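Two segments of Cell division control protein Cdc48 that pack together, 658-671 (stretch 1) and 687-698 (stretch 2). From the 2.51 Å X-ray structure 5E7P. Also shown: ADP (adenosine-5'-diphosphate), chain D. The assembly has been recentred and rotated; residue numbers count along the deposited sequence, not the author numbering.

Stretch 1 658-671: ARRDILRTAGKSIP
Stretch 2 687-698: GYSAADCVALLR

Two helices, 658-666 and 690-698, run in broadly the same direction, their axes crossing at -40° with a closest approach of 9.4 Å. No hydrogen bond links the stretches; the contact is mainly apolar side-chain packing, and the two stretches together bury 507 Å². The register is set by CA pairs: Ile662 CA lies 6.8 Å from Ala690 CA, Leu663 CA lies 6.5 Å from Cys693 CA, Ala666 CA lies 6.5 Å from Val694 CA, and Gly667 CA lies 6.6 Å from Leu697 CA.

Stretch 2 opens with Gly687 at phi/psi 96/-11, where a side chain would jam against the preceding carbonyl, so glycine suits the place. Tyr688 is extended (-85/122), and its carbonyl O lies 4.1 Å from Arg659 CD. The arginine (m, t, m, chi4 -90°) lays its aliphatic portion along this contact while its guanidinium finds partners elsewhere in the structure.

Ser689 (-73/176, chi1 p) is the N-cap. Its OG accepts from Asp692 N at 3.2 Å, and its own N donates to Asp692 OD2 at 3.1 Å, a reciprocal box that satisfies an otherwise unpaired amide at the helix start. From Ala690 onward phi/psi stays near -65/-40.

Ala690 CB meets Ile662 CD1 at 3.7 Å and ADP N7 at 3.3 Å; a methyl fits this narrow space between isoleucine and nucleotide. Ala691 points away from stretch 1, its CB 3.9 Å from ADP O4'.

Cys693 (m) points toward stretch 1. Its CB lies 4.0 Å from both Ile662 CG2 and Leu663 CD2, and its SG is 4.0 Å from Arg659 CD, so a small, polarizable side chain fills the space among three larger ones. Ile662 and Leu663 are both m, t. One turn of helix is closed by Cys693 N to Ser689 O, 3.1 Å. The CA-to-CB bond of Val694 (t) points sideways, and its CG2 methyl serves both neighbours, 4.2 Å from Ile662 CG2 and 3.7 Å from ADP N3.

Leu697 (m, t) has the largest area covered by the other stretch. Its CD1 is 3.7 Å from Leu663 CD2, 3.7 Å from Ala666 CB and 3.5 Å from Leu663 O. The small Ala666 and the bare Gly667, whose N is 3.7 Å from the same CD1, admit the leucine. A CB on Gly667 would approach Leu697 CD2 to 3.4 Å and clash with Leu663 O at 2.9 Å. Gly667 (-98/20) leaves helical geometry and begins a type I turn to Ile670 (m, t), whose CD1 reaches Leu697 CB at 4.4 Å. Arg698 points away.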

# COMPACT_ATOMS: atom_id res chain seq x y z
N ALA A 658 -4.85 5.10 -29.69
CA ALA A 658 -4.69 4.63 -28.33
C ALA A 658 -3.53 3.63 -28.20
O ALA A 658 -2.78 3.66 -27.23
CB ALA A 658 -5.98 4.01 -27.85
N ARG A 659 -3.39 2.75 -29.19
CA ARG A 659 -2.34 1.74 -29.17
C ARG A 659 -0.94 2.35 -29.30
O ARG A 659 0.03 1.82 -28.78
CB ARG A 659 -2.57 0.67 -30.25
CG ARG A 659 -3.80 -0.19 -30.00
CD ARG A 659 -3.83 -1.42 -30.91
NE ARG A 659 -3.87 -1.06 -32.33
CZ ARG A 659 -4.99 -0.88 -33.03
NH1 ARG A 659 -6.18 -1.02 -32.45
NH2 ARG A 659 -4.93 -0.57 -34.31
N ARG A 660 -0.86 3.48 -30.00
CA ARG A 660 0.40 4.21 -30.11
C ARG A 660 0.86 4.69 -28.74
O ARG A 660 2.02 4.51 -28.36
CB ARG A 660 0.27 5.40 -31.06
CG ARG A 660 0.33 5.05 -32.53
CD ARG A 660 -0.23 6.18 -33.38
NE ARG A 660 0.14 6.05 -34.79
CZ ARG A 660 -0.50 5.28 -35.66
NH1 ARG A 660 -1.53 4.54 -35.28
NH2 ARG A 660 -0.10 5.23 -36.92
N ASP A 661 -0.06 5.30 -27.99
CA ASP A 661 0.22 5.80 -26.65
C ASP A 661 0.65 4.67 -25.71
O ASP A 661 1.66 4.78 -25.01
CB ASP A 661 -1.00 6.50 -26.07
CG ASP A 661 -1.49 7.64 -26.94
OD1 ASP A 661 -0.71 8.13 -27.78
OD2 ASP A 661 -2.66 8.04 -26.79
N ILE A 662 -0.12 3.60 -25.71
CA ILE A 662 0.15 2.44 -24.86
C ILE A 662 1.52 1.83 -25.15
O ILE A 662 2.29 1.55 -24.23
CB ILE A 662 -0.95 1.37 -25.01
CG1 ILE A 662 -2.30 1.94 -24.56
CG2 ILE A 662 -0.60 0.14 -24.20
CD1 ILE A 662 -3.48 1.06 -24.91
N LEU A 663 1.82 1.62 -26.43
CA LEU A 663 3.13 1.11 -26.81
C LEU A 663 4.25 2.06 -26.40
O LEU A 663 5.25 1.64 -25.81
CB LEU A 663 3.19 0.85 -28.32
CG LEU A 663 2.39 -0.34 -28.85
CD1 LEU A 663 2.48 -0.40 -30.37
CD2 LEU A 663 2.88 -1.64 -28.23
N ARG A 664 4.07 3.35 -26.69
CA ARG A 664 5.08 4.35 -26.34
C ARG A 664 5.28 4.50 -24.84
O ARG A 664 6.41 4.64 -24.37
CB ARG A 664 4.76 5.70 -26.97
CG ARG A 664 5.13 5.80 -28.43
CD ARG A 664 5.31 7.24 -28.87
NE ARG A 664 6.00 7.32 -30.15
CZ ARG A 664 5.40 7.21 -31.33
NH1 ARG A 664 4.08 7.02 -31.38
NH2 ARG A 664 6.10 7.27 -32.45
N THR A 665 4.18 4.46 -24.09
CA THR A 665 4.25 4.54 -22.63
C THR A 665 5.04 3.37 -22.06
O THR A 665 5.99 3.56 -21.29
CB THR A 665 2.84 4.57 -21.99
OG1 THR A 665 2.23 5.85 -22.22
CG2 THR A 665 2.93 4.33 -20.49
N ALA A 666 4.67 2.16 -22.45
CA ALA A 666 5.29 0.96 -21.90
C ALA A 666 6.68 0.69 -22.49
O ALA A 666 7.56 0.16 -21.81
CB ALA A 666 4.39 -0.25 -22.09
N GLY A 667 6.87 1.05 -23.76
CA GLY A 667 8.12 0.77 -24.44
C GLY A 667 9.09 1.93 -24.47
O GLY A 667 10.01 1.96 -25.28
N LYS A 668 8.89 2.89 -23.56
CA LYS A 668 9.65 4.13 -23.59
C LYS A 668 11.16 3.95 -23.44
O LYS A 668 11.94 4.65 -24.08
CB LYS A 668 9.12 5.12 -22.55
CG LYS A 668 9.34 4.71 -21.10
CD LYS A 668 9.19 5.89 -20.17
CE LYS A 668 10.13 7.03 -20.56
NZ LYS A 668 9.99 8.22 -19.67
N SER A 669 11.57 3.02 -22.58
CA SER A 669 12.99 2.84 -22.30
C SER A 669 13.57 1.55 -22.89
O SER A 669 14.70 1.17 -22.58
CB SER A 669 13.26 2.92 -20.80
OG SER A 669 13.18 4.26 -20.34
N ILE A 670 12.79 0.89 -23.73
CA ILE A 670 13.26 -0.29 -24.44
C ILE A 670 13.99 0.14 -25.70
O ILE A 670 13.39 0.74 -26.59
CB ILE A 670 12.10 -1.21 -24.84
CG1 ILE A 670 11.31 -1.66 -23.61
CG2 ILE A 670 12.62 -2.42 -25.61
CD1 ILE A 670 10.02 -2.39 -23.95
N PRO A 671 15.30 -0.15 -25.78
CA PRO A 671 16.09 0.19 -26.97
C PRO A 671 15.54 -0.53 -28.20
O PRO A 671 15.36 -1.74 -28.16
CB PRO A 671 17.48 -0.34 -26.64
CG PRO A 671 17.52 -0.39 -25.15
CD PRO A 671 16.13 -0.77 -24.74
N GLY A 687 -7.49 -5.60 -32.69
CA GLY A 687 -7.91 -6.76 -31.92
C GLY A 687 -7.08 -6.98 -30.68
O GLY A 687 -7.41 -7.79 -29.82
N TYR A 688 -5.97 -6.24 -30.58
CA TYR A 688 -5.13 -6.29 -29.39
C TYR A 688 -5.66 -5.32 -28.33
O TYR A 688 -5.78 -4.12 -28.58
CB TYR A 688 -3.68 -5.94 -29.74
CG TYR A 688 -2.90 -7.07 -30.37
CD1 TYR A 688 -3.21 -7.53 -31.64
CD2 TYR A 688 -1.86 -7.67 -29.69
CE1 TYR A 688 -2.50 -8.56 -32.22
CE2 TYR A 688 -1.14 -8.71 -30.26
CZ TYR A 688 -1.47 -9.15 -31.52
OH TYR A 688 -0.75 -10.17 -32.09
N SER A 689 -5.96 -5.85 -27.15
CA SER A 689 -6.36 -5.01 -26.03
C SER A 689 -5.13 -4.28 -25.50
O SER A 689 -4.02 -4.51 -25.97
CB SER A 689 -6.98 -5.86 -24.92
OG SER A 689 -5.98 -6.62 -24.25
N ALA A 690 -5.35 -3.41 -24.52
CA ALA A 690 -4.25 -2.70 -23.89
C ALA A 690 -3.26 -3.67 -23.26
O ALA A 690 -2.04 -3.53 -23.41
CB ALA A 690 -4.78 -1.72 -22.83
N ALA A 691 -3.79 -4.67 -22.55
CA ALA A 691 -2.96 -5.69 -21.92
C ALA A 691 -2.19 -6.49 -22.96
O ALA A 691 -1.04 -6.87 -22.74
CB ALA A 691 -3.81 -6.61 -21.04
N ASP A 692 -2.82 -6.74 -24.10
CA ASP A 692 -2.17 -7.47 -25.19
C ASP A 692 -0.96 -6.72 -25.73
O ASP A 692 0.07 -7.33 -26.04
CB ASP A 692 -3.15 -7.75 -26.33
CG ASP A 692 -4.14 -8.85 -25.99
OD1 ASP A 692 -3.77 -9.77 -25.23
OD2 ASP A 692 -5.28 -8.80 -26.51
N CYS A 693 -1.08 -5.40 -25.84
CA CYS A 693 0.01 -4.57 -26.33
C CYS A 693 1.19 -4.58 -25.35
O CYS A 693 2.34 -4.72 -25.75
CB CYS A 693 -0.46 -3.13 -26.56
SG CYS A 693 -1.77 -2.95 -27.79
N VAL A 694 0.88 -4.43 -24.07
CA VAL A 694 1.88 -4.47 -23.01
C VAL A 694 2.62 -5.81 -23.02
O VAL A 694 3.83 -5.88 -22.80
CB VAL A 694 1.23 -4.24 -21.62
CG1 VAL A 694 2.24 -4.47 -20.50
CG2 VAL A 694 0.64 -2.84 -21.54
N ALA A 695 1.88 -6.88 -23.30
CA ALA A 695 2.45 -8.22 -23.34
C ALA A 695 3.29 -8.45 -24.60
O ALA A 695 4.24 -9.24 -24.59
CB ALA A 695 1.36 -9.28 -23.24
N LEU A 696 2.94 -7.75 -25.67
CA LEU A 696 3.69 -7.86 -26.92
C LEU A 696 5.08 -7.22 -26.78
O LEU A 696 6.05 -7.70 -27.37
CB LEU A 696 2.93 -7.22 -28.08
CG LEU A 696 3.58 -7.35 -29.46
CD1 LEU A 696 3.76 -8.81 -29.84
CD2 LEU A 696 2.79 -6.61 -30.53
N LEU A 697 5.16 -6.15 -26.00
CA LEU A 697 6.43 -5.48 -25.75
C LEU A 697 7.28 -6.30 -24.79
O LEU A 697 8.50 -6.40 -24.95
CB LEU A 697 6.20 -4.09 -25.16
CG LEU A 697 5.63 -3.03 -26.10
CD1 LEU A 697 5.19 -1.81 -25.30
CD2 LEU A 697 6.67 -2.64 -27.14
N ARG A 698 6.62 -6.86 -23.78
CA ARG A 698 7.26 -7.76 -22.82
C ARG A 698 7.86 -8.96 -23.53
O ARG A 698 9.03 -9.31 -23.31
CB ARG A 698 6.21 -8.22 -21.80
CG ARG A 698 6.63 -9.37 -20.91
CD ARG A 698 5.39 -9.98 -20.26
NE ARG A 698 5.70 -10.82 -19.11
CZ ARG A 698 5.98 -12.12 -19.19
NH1 ARG A 698 5.99 -12.72 -20.37
NH2 ARG A 698 6.25 -12.81 -18.09
PB ADP D . -9.95 -5.89 -16.64
O1B ADP D . -9.34 -7.09 -17.33
O2B ADP D . -10.75 -6.25 -15.42
O3B ADP D . -10.64 -4.93 -17.58
PA ADP D . -7.86 -3.93 -16.78
O1A ADP D . -8.48 -3.68 -18.14
O2A ADP D . -7.70 -2.80 -15.80
O3A ADP D . -8.67 -5.11 -16.04
O5' ADP D . -6.38 -4.52 -17.03
C5' ADP D . -5.48 -4.74 -15.94
C4' ADP D . -4.06 -4.78 -16.48
O4' ADP D . -4.02 -4.40 -17.86
C3' ADP D . -3.16 -3.81 -15.74
O3' ADP D . -2.34 -4.50 -14.79
C2' ADP D . -2.30 -3.15 -16.80
O2' ADP D . -0.96 -3.64 -16.73
C1' ADP D . -2.92 -3.54 -18.14
N9 ADP D . -3.42 -2.30 -18.79
C8 ADP D . -4.70 -2.03 -19.07
N7 ADP D . -4.84 -0.82 -19.66
C5 ADP D . -3.61 -0.28 -19.75
C6 ADP D . -3.04 0.99 -20.27
N6 ADP D . -3.85 1.94 -20.81
N1 ADP D . -1.71 1.17 -20.18
C2 ADP D . -0.91 0.23 -19.63
N3 ADP D . -1.36 -0.95 -19.14
C4 ADP D . -2.67 -1.26 -19.17